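Local coordinates for flavodoxin (Bacillus cereus, PDB 6GAQ), which binds flavin mononucleotide and probably serves as a low-potential electron donor to a number of redox enzymes, at residues K10-Y15 / E51-Y56; F78-E83 / E113-E118. All blocks are in the same frame, centred on the assembly; numbering follows the deposited sequence.

Contact 1: K10-Y15 / E51-Y56; sequences KILIAY and EELLAY
Leu12 lays its CB squarely on the ring of Tyr56: the carbon sits 3.3 Å from the ring centroid and only 1° off the normal, a CH-pi contact over the centre of the face. Leu12 belongs to strand 11-16, whose neighbours in the parallel sheet are strands 40-44 and 58-63. Tyr56 comes just after a 3-10 segment that takes in 51-55 and precedes strand 58-63, so the contact packs the connection between two strands against the strand that lies between them.

The tight part is built by these two residues and a backbone oxygen. Tyr56 points its CB at the strand, and chi1 (-63°) sets CG anti to the carbonyl carbon; Lys10 O lies near the ring plane at the edge and 3.1 Å from Tyr56 CB. Tyrosine suits this place because its broad flat ring offers a face to Leu12 CB while its edge meets the backbone at Lys10. Leucine suits its own because beyond CB it still has a branch to offer: Leu12 CD2 lies 3.7 Å from Tyr56 CE2 and also reaches Leu53 CD1 at 3.8 Å, the two leucine side chains crossing at about a right angle. Leu53 in turn touches Ile59, and Tyr56 touches Val41, so both neighbouring strands take part in the apolar core.

Toward the start of the strand the character changes. Lys10 points its CB away from the 51-56 segment, and its partly exposed side chain lies among His38, Asp57 and Phe154. Only its backbone takes part, and that backbone is also hydrogen-bonded to Gly58.

No hydrogen bond or salt bridge joins the two segments. Their association therefore rests on apolar burial and on the fit of a methylene group to an aromatic face, while directional polar bonds run from strand 11-16 to its sheet neighbours instead.

Contact 2: F78-E83 / E113-E118; sequences FHDDLE and EERLVE
Two helices of the flavodoxin fold, 73-81 and 107-117, are bridged near their C-terminal ends by Arg115, which reaches His79, Leu82 and Glu83. Its chain, bent at chi2 (64°) and chi3 (86°), folds across to the 78-83 segment. There Arg115 NE donates to His79 O over 3.2 Å with a nearly straight N-H...O angle of 172°. The oxygen lies in the guanidinium plane, whereas the donor stands above the carbonyl plane; Leu82 N reaches the same oxygen from the opposite face, so two bonds grip it.

The imidazole of His79 is nearly parallel to the guanidinium, with His79 NE2 over one face, 3.1 Å from Arg115 NH2 but not hydrogen-bonded to it. Over the other face comes Glu83 OE1, in a long salt bridge of charges alone. Arginine suits this partly exposed place because its methylenes serve apolar neighbours while its head collects charges: Arg115 CG packs 3.6 Å from Leu82 CD1, on the buried side where Leu116 reaches strands 58-63 and 91-98. Glu83 and Glu118 probably offset the guanidinium's charge, and with Arg115 they form a salt-bridge network. Within its own segment, Arg115 NH1 forms a short salt bridge with Glu118 OE1, at 2.7 Å.

Contacts 1 and 2 are successive along the chain, and their centres lie 13 Å apart on the same side of the sheet. Leu53 joins them: its CD2 packs 4.0 Å from Leu82 CD2, and its CD1 lies 4.1 Å from Phe78 CZ. One apolar layer thus runs from strand 11-16 through the 3-10 turn to helix 73-81, with the charged network of contact 2 at its outer margin. Asp81 OD2 adds a polar tie by accepting a hydrogen bond from Ala50 N, next to Glu51 in the chain. Both contacts lie away from the FMN pocket and the calcium sites, and concern the fold rather than the cofactor.

Contact 1: K10-Y15 / E51-Y56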
loop_
_atom_site.group_PDB
_atom_site.type_symbol
_atom_site.label_atom_id
_atom_site.label_comp_id
_atom_site.label_asym_id
_atom_site.label_seq_id
_atom_site.Cartn_x
_atom_site.Cartn_y
_atom_site.Cartn_z
ATOM N N LYS A 10 12.332 -5.990 7.482
ATOM C CA LYS A 10 12.123 -6.547 6.151
ATOM C C LYS A 10 11.055 -5.799 5.363
ATOM O O LYS A 10 11.381 -4.969 4.510
ATOM C CB LYS A 10 11.759 -8.028 6.248
ATOM C CG LYS A 10 12.418 -8.863 5.175
ATOM C CD LYS A 10 12.313 -10.339 5.469
ATOM C CE LYS A 10 13.103 -11.125 4.450
ATOM N NZ LYS A 10 12.973 -10.540 3.085
ATOM N N ILE A 11 9.784 -6.096 5.620
ATOM C CA ILE A 11 8.675 -5.548 4.848
ATOM C C ILE A 11 7.856 -4.622 5.735
ATOM O O ILE A 11 7.551 -4.954 6.887
ATOM C CB ILE A 11 7.793 -6.665 4.254
ATOM C CG1 ILE A 11 8.618 -7.543 3.311
ATOM C CG2 ILE A 11 6.606 -6.071 3.511
ATOM C CD1 ILE A 11 7.805 -8.590 2.580
ATOM N N LEU A 12 7.505 -3.457 5.194
ATOM C CA LEU A 12 6.708 -2.463 5.899
ATOM C C LEU A 12 5.391 -2.247 5.168
ATOM O O LEU A 12 5.365 -2.125 3.938
ATOM C CB LEU A 12 7.464 -1.135 6.018
ATOM C CG LEU A 12 6.625 0.143 6.107
ATOM C CD1 LEU A 12 5.983 0.280 7.481
ATOM C CD2 LEU A 12 7.470 1.364 5.782
ATOM N N ILE A 13 4.303 -2.197 5.929
ATOM C CA ILE A 13 2.973 -1.919 5.399
ATOM C C ILE A 13 2.515 -0.604 6.018
ATOM O O ILE A 13 2.101 -0.566 7.183
ATOM C CB ILE A 13 1.979 -3.048 5.690
ATOM C CG1 ILE A 13 2.474 -4.364 5.088
ATOM C CG2 ILE A 13 0.603 -2.700 5.141
ATOM C CD1 ILE A 13 1.632 -5.559 5.468
ATOM N N ALA A 14 2.594 0.476 5.247
ATOM C CA ALA A 14 2.118 1.786 5.672
ATOM C C ALA A 14 0.792 2.068 4.976
ATOM O O ALA A 14 0.724 2.069 3.742
ATOM C CB ALA A 14 3.141 2.876 5.350
ATOM N N TYR A 15 -0.257 2.301 5.761
ATOM C CA TYR A 15 -1.600 2.437 5.222
ATOM C C TYR A 15 -2.272 3.696 5.751
ATOM O O TYR A 15 -2.009 4.141 6.872
ATOM C CB TYR A 15 -2.467 1.207 5.550
ATOM C CG TYR A 15 -2.859 1.083 7.006
ATOM C CD1 TYR A 15 -4.056 1.615 7.473
ATOM C CD2 TYR A 15 -2.038 0.425 7.912
ATOM C CE1 TYR A 15 -4.418 1.503 8.802
ATOM C CE2 TYR A 15 -2.392 0.307 9.244
ATOM C CZ TYR A 15 -3.583 0.847 9.683
ATOM O OH TYR A 15 -3.942 0.733 11.006
ATOM N N GLU A 51 11.347 9.025 5.934
ATOM C CA GLU A 51 12.704 8.497 6.023
ATOM C C GLU A 51 12.735 7.056 6.512
ATOM O O GLU A 51 13.703 6.338 6.233
ATOM C CB GLU A 51 13.545 9.371 6.956
ATOM C CG GLU A 51 14.068 10.650 6.325
ATOM C CD GLU A 51 15.512 10.529 5.883
ATOM O OE1 GLU A 51 15.963 11.375 5.082
ATOM O OE2 GLU A 51 16.196 9.587 6.336
ATOM N N GLU A 52 11.698 6.618 7.228
ATOM C CA GLU A 52 11.704 5.305 7.863
ATOM C C GLU A 52 11.720 4.158 6.859
ATOM O O GLU A 52 12.080 3.035 7.230
ATOM C CB GLU A 52 10.484 5.167 8.778
ATOM C CG GLU A 52 10.404 6.217 9.876
ATOM C CD GLU A 52 9.046 6.245 10.554
ATOM O OE1 GLU A 52 8.424 7.328 10.603
ATOM O OE2 GLU A 52 8.599 5.182 11.037
ATOM N N LEU A 53 11.344 4.411 5.603
ATOM C CA LEU A 53 11.194 3.332 4.632
ATOM C C LEU A 53 12.519 2.686 4.250
ATOM O O LEU A 53 12.523 1.539 3.790
ATOM C CB LEU A 53 10.496 3.850 3.371
ATOM C CG LEU A 53 8.965 3.845 3.328
ATOM C CD1 LEU A 53 8.369 4.766 4.383
ATOM C CD2 LEU A 53 8.478 4.235 1.942
ATOM N N LEU A 54 13.639 3.384 4.432
ATOM C CA LEU A 54 14.925 2.893 3.952
ATOM C C LEU A 54 15.514 1.792 4.824
ATOM O O LEU A 54 16.495 1.161 4.413
ATOM C CB LEU A 54 15.907 4.055 3.840
ATOM C CG LEU A 54 15.343 5.262 3.087
ATOM C CD1 LEU A 54 16.314 6.432 3.101
ATOM C CD2 LEU A 54 14.994 4.856 1.665
ATOM N N ALA A 55 14.948 1.542 6.005
ATOM C CA ALA A 55 15.408 0.435 6.832
ATOM C C ALA A 55 14.898 -0.911 6.339
ATOM O O ALA A 55 15.434 -1.947 6.744
ATOM C CB ALA A 55 14.976 0.645 8.284
ATOM N N TYR A 56 13.895 -0.916 5.468
ATOM C CA TYR A 56 13.220 -2.130 5.039
ATOM C C TYR A 56 13.756 -2.616 3.697
ATOM O O TYR A 56 14.337 -1.856 2.918
ATOM C CB TYR A 56 11.712 -1.894 4.937
ATOM C CG TYR A 56 11.060 -1.542 6.251
ATOM C CD1 TYR A 56 10.630 -2.535 7.122
ATOM C CD2 TYR A 56 10.875 -0.217 6.626
ATOM C CE1 TYR A 56 10.033 -2.220 8.327
ATOM C CE2 TYR A 56 10.278 0.109 7.831
ATOM C CZ TYR A 56 9.859 -0.897 8.677
ATOM O OH TYR A 56 9.265 -0.579 9.877
#

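Contact 2: F78-E83 / E113-E118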
loop_
_atom_site.group_PDB
_atom_site.type_symbol
_atom_site.label_atom_id
_atom_site.label_comp_id
_atom_site.label_asym_id
_atom_site.label_seq_id
_atom_site.Cartn_x
_atom_site.Cartn_y
_atom_site.Cartn_z
ATOM N N PHE A 78 2.228 12.679 3.443
ATOM C CA PHE A 78 3.194 11.590 3.341
ATOM C C PHE A 78 3.648 11.376 1.902
ATOM O O PHE A 78 4.810 11.023 1.666
ATOM C CB PHE A 78 2.597 10.299 3.905
ATOM C CG PHE A 78 3.452 9.083 3.676
ATOM C CD1 PHE A 78 4.508 8.794 4.524
ATOM C CD2 PHE A 78 3.200 8.229 2.614
ATOM C CE1 PHE A 78 5.297 7.678 4.316
ATOM C CE2 PHE A 78 3.986 7.113 2.400
ATOM C CZ PHE A 78 5.036 6.836 3.254
ATOM N N HIS A 79 2.751 11.574 0.934
ATOM C CA HIS A 79 3.126 11.417 -0.467
ATOM C C HIS A 79 4.107 12.503 -0.893
ATOM O O HIS A 79 5.142 12.213 -1.505
ATOM C CB HIS A 79 1.876 11.432 -1.348
ATOM C CG HIS A 79 2.135 11.851 -2.761
ATOM N ND1 HIS A 79 1.652 13.030 -3.286
ATOM C CD2 HIS A 79 2.820 11.247 -3.760
ATOM C CE1 HIS A 79 2.031 13.135 -4.547
ATOM N NE2 HIS A 79 2.741 12.066 -4.859
ATOM N N ASP A 80 3.801 13.763 -0.574
ATOM C CA ASP A 80 4.761 14.835 -0.808
ATOM C C ASP A 80 6.028 14.632 0.014
ATOM O O ASP A 80 7.118 15.021 -0.419
ATOM C CB ASP A 80 4.132 16.192 -0.484
ATOM C CG ASP A 80 3.099 16.620 -1.510
ATOM O OD1 ASP A 80 2.970 15.942 -2.551
ATOM O OD2 ASP A 80 2.416 17.638 -1.274
ATOM N N ASP A 81 5.901 14.021 1.196
ATOM C CA ASP A 81 7.058 13.760 2.046
ATOM C C ASP A 81 8.058 12.820 1.389
ATOM O O ASP A 81 9.245 12.859 1.729
ATOM C CB ASP A 81 6.599 13.174 3.383
ATOM C CG ASP A 81 7.635 13.321 4.474
ATOM O OD1 ASP A 81 8.665 13.985 4.236
ATOM O OD2 ASP A 81 7.417 12.772 5.575
ATOM N N LEU A 82 7.609 11.978 0.458
ATOM C CA LEU A 82 8.511 11.050 -0.212
ATOM C C LEU A 82 9.475 11.748 -1.161
ATOM O O LEU A 82 10.434 11.115 -1.608
ATOM C CB LEU A 82 7.705 9.999 -0.979
ATOM C CG LEU A 82 6.964 8.953 -0.141
ATOM C CD1 LEU A 82 5.757 8.412 -0.892
ATOM C CD2 LEU A 82 7.892 7.819 0.253
ATOM N N GLU A 83 9.260 13.036 -1.449
ATOM C CA GLU A 83 9.995 13.722 -2.510
ATOM C C GLU A 83 11.506 13.682 -2.310
ATOM O O GLU A 83 12.261 13.778 -3.284
ATOM C CB GLU A 83 9.513 15.174 -2.606
ATOM C CG GLU A 83 10.167 16.011 -3.701
ATOM C CD GLU A 83 9.838 15.521 -5.096
ATOM O OE1 GLU A 83 8.727 14.983 -5.293
ATOM O OE2 GLU A 83 10.690 15.673 -5.998
ATOM N N GLU A 113 1.840 4.545 -6.876
ATOM C CA GLU A 113 2.689 3.725 -7.733
ATOM C C GLU A 113 3.634 4.588 -8.557
ATOM O O GLU A 113 4.812 4.249 -8.721
ATOM C CB GLU A 113 1.830 2.847 -8.640
ATOM C CG GLU A 113 1.657 1.428 -8.128
ATOM C CD GLU A 113 0.662 0.630 -8.943
ATOM O OE1 GLU A 113 -0.375 0.226 -8.381
ATOM O OE2 GLU A 113 0.918 0.403 -10.144
ATOM N N GLU A 114 3.138 5.710 -9.085
ATOM C CA GLU A 114 4.005 6.617 -9.831
ATOM C C GLU A 114 5.054 7.243 -8.924
ATOM O O GLU A 114 6.223 7.357 -9.306
ATOM C CB GLU A 114 3.172 7.704 -10.510
ATOM C CG GLU A 114 2.189 7.190 -11.546
ATOM C CD GLU A 114 1.160 8.234 -11.931
ATOM O OE1 GLU A 114 1.155 9.321 -11.315
ATOM O OE2 GLU A 114 0.356 7.969 -12.850
ATOM N N ARG A 115 4.654 7.648 -7.716
ATOM C CA ARG A 115 5.590 8.299 -6.805
ATOM C C ARG A 115 6.713 7.355 -6.395
ATOM O O ARG A 115 7.884 7.749 -6.372
ATOM C CB ARG A 115 4.845 8.822 -5.576
ATOM C CG ARG A 115 5.746 9.209 -4.413
ATOM C CD ARG A 115 6.661 10.373 -4.770
ATOM N NE ARG A 115 6.019 11.667 -4.559
ATOM C CZ ARG A 115 5.874 12.593 -5.503
ATOM N NH1 ARG A 115 6.326 12.369 -6.729
ATOM N NH2 ARG A 115 5.277 13.743 -5.221
ATOM N N LEU A 116 6.380 6.103 -6.073
ATOM C CA LEU A 116 7.410 5.146 -5.680
ATOM C C LEU A 116 8.373 4.871 -6.829
ATOM O O LEU A 116 9.589 4.782 -6.622
ATOM C CB LEU A 116 6.766 3.849 -5.191
ATOM C CG LEU A 116 6.021 3.938 -3.857
ATOM C CD1 LEU A 116 5.500 2.573 -3.434
ATOM C CD2 LEU A 116 6.915 4.532 -2.779
ATOM N N VAL A 117 7.849 4.735 -8.049
ATOM C CA VAL A 117 8.713 4.551 -9.211
ATOM C C VAL A 117 9.505 5.823 -9.489
ATOM O O VAL A 117 10.679 5.770 -9.879
ATOM C CB VAL A 117 7.880 4.116 -10.431
ATOM C CG1 VAL A 117 8.737 4.089 -11.687
ATOM C CG2 VAL A 117 7.257 2.752 -10.184
ATOM N N GLU A 118 8.885 6.986 -9.274
ATOM C CA GLU A 118 9.558 8.268 -9.457
ATOM C C GLU A 118 10.757 8.445 -8.533
ATOM O O GLU A 118 11.546 9.372 -8.739
ATOM C CB GLU A 118 8.560 9.410 -9.233
ATOM C CG GLU A 118 8.916 10.725 -9.908
ATOM C CD GLU A 118 7.801 11.749 -9.799
ATOM O OE1 GLU A 118 6.727 11.405 -9.262
ATOM O OE2 GLU A 118 8.000 12.898 -10.246
#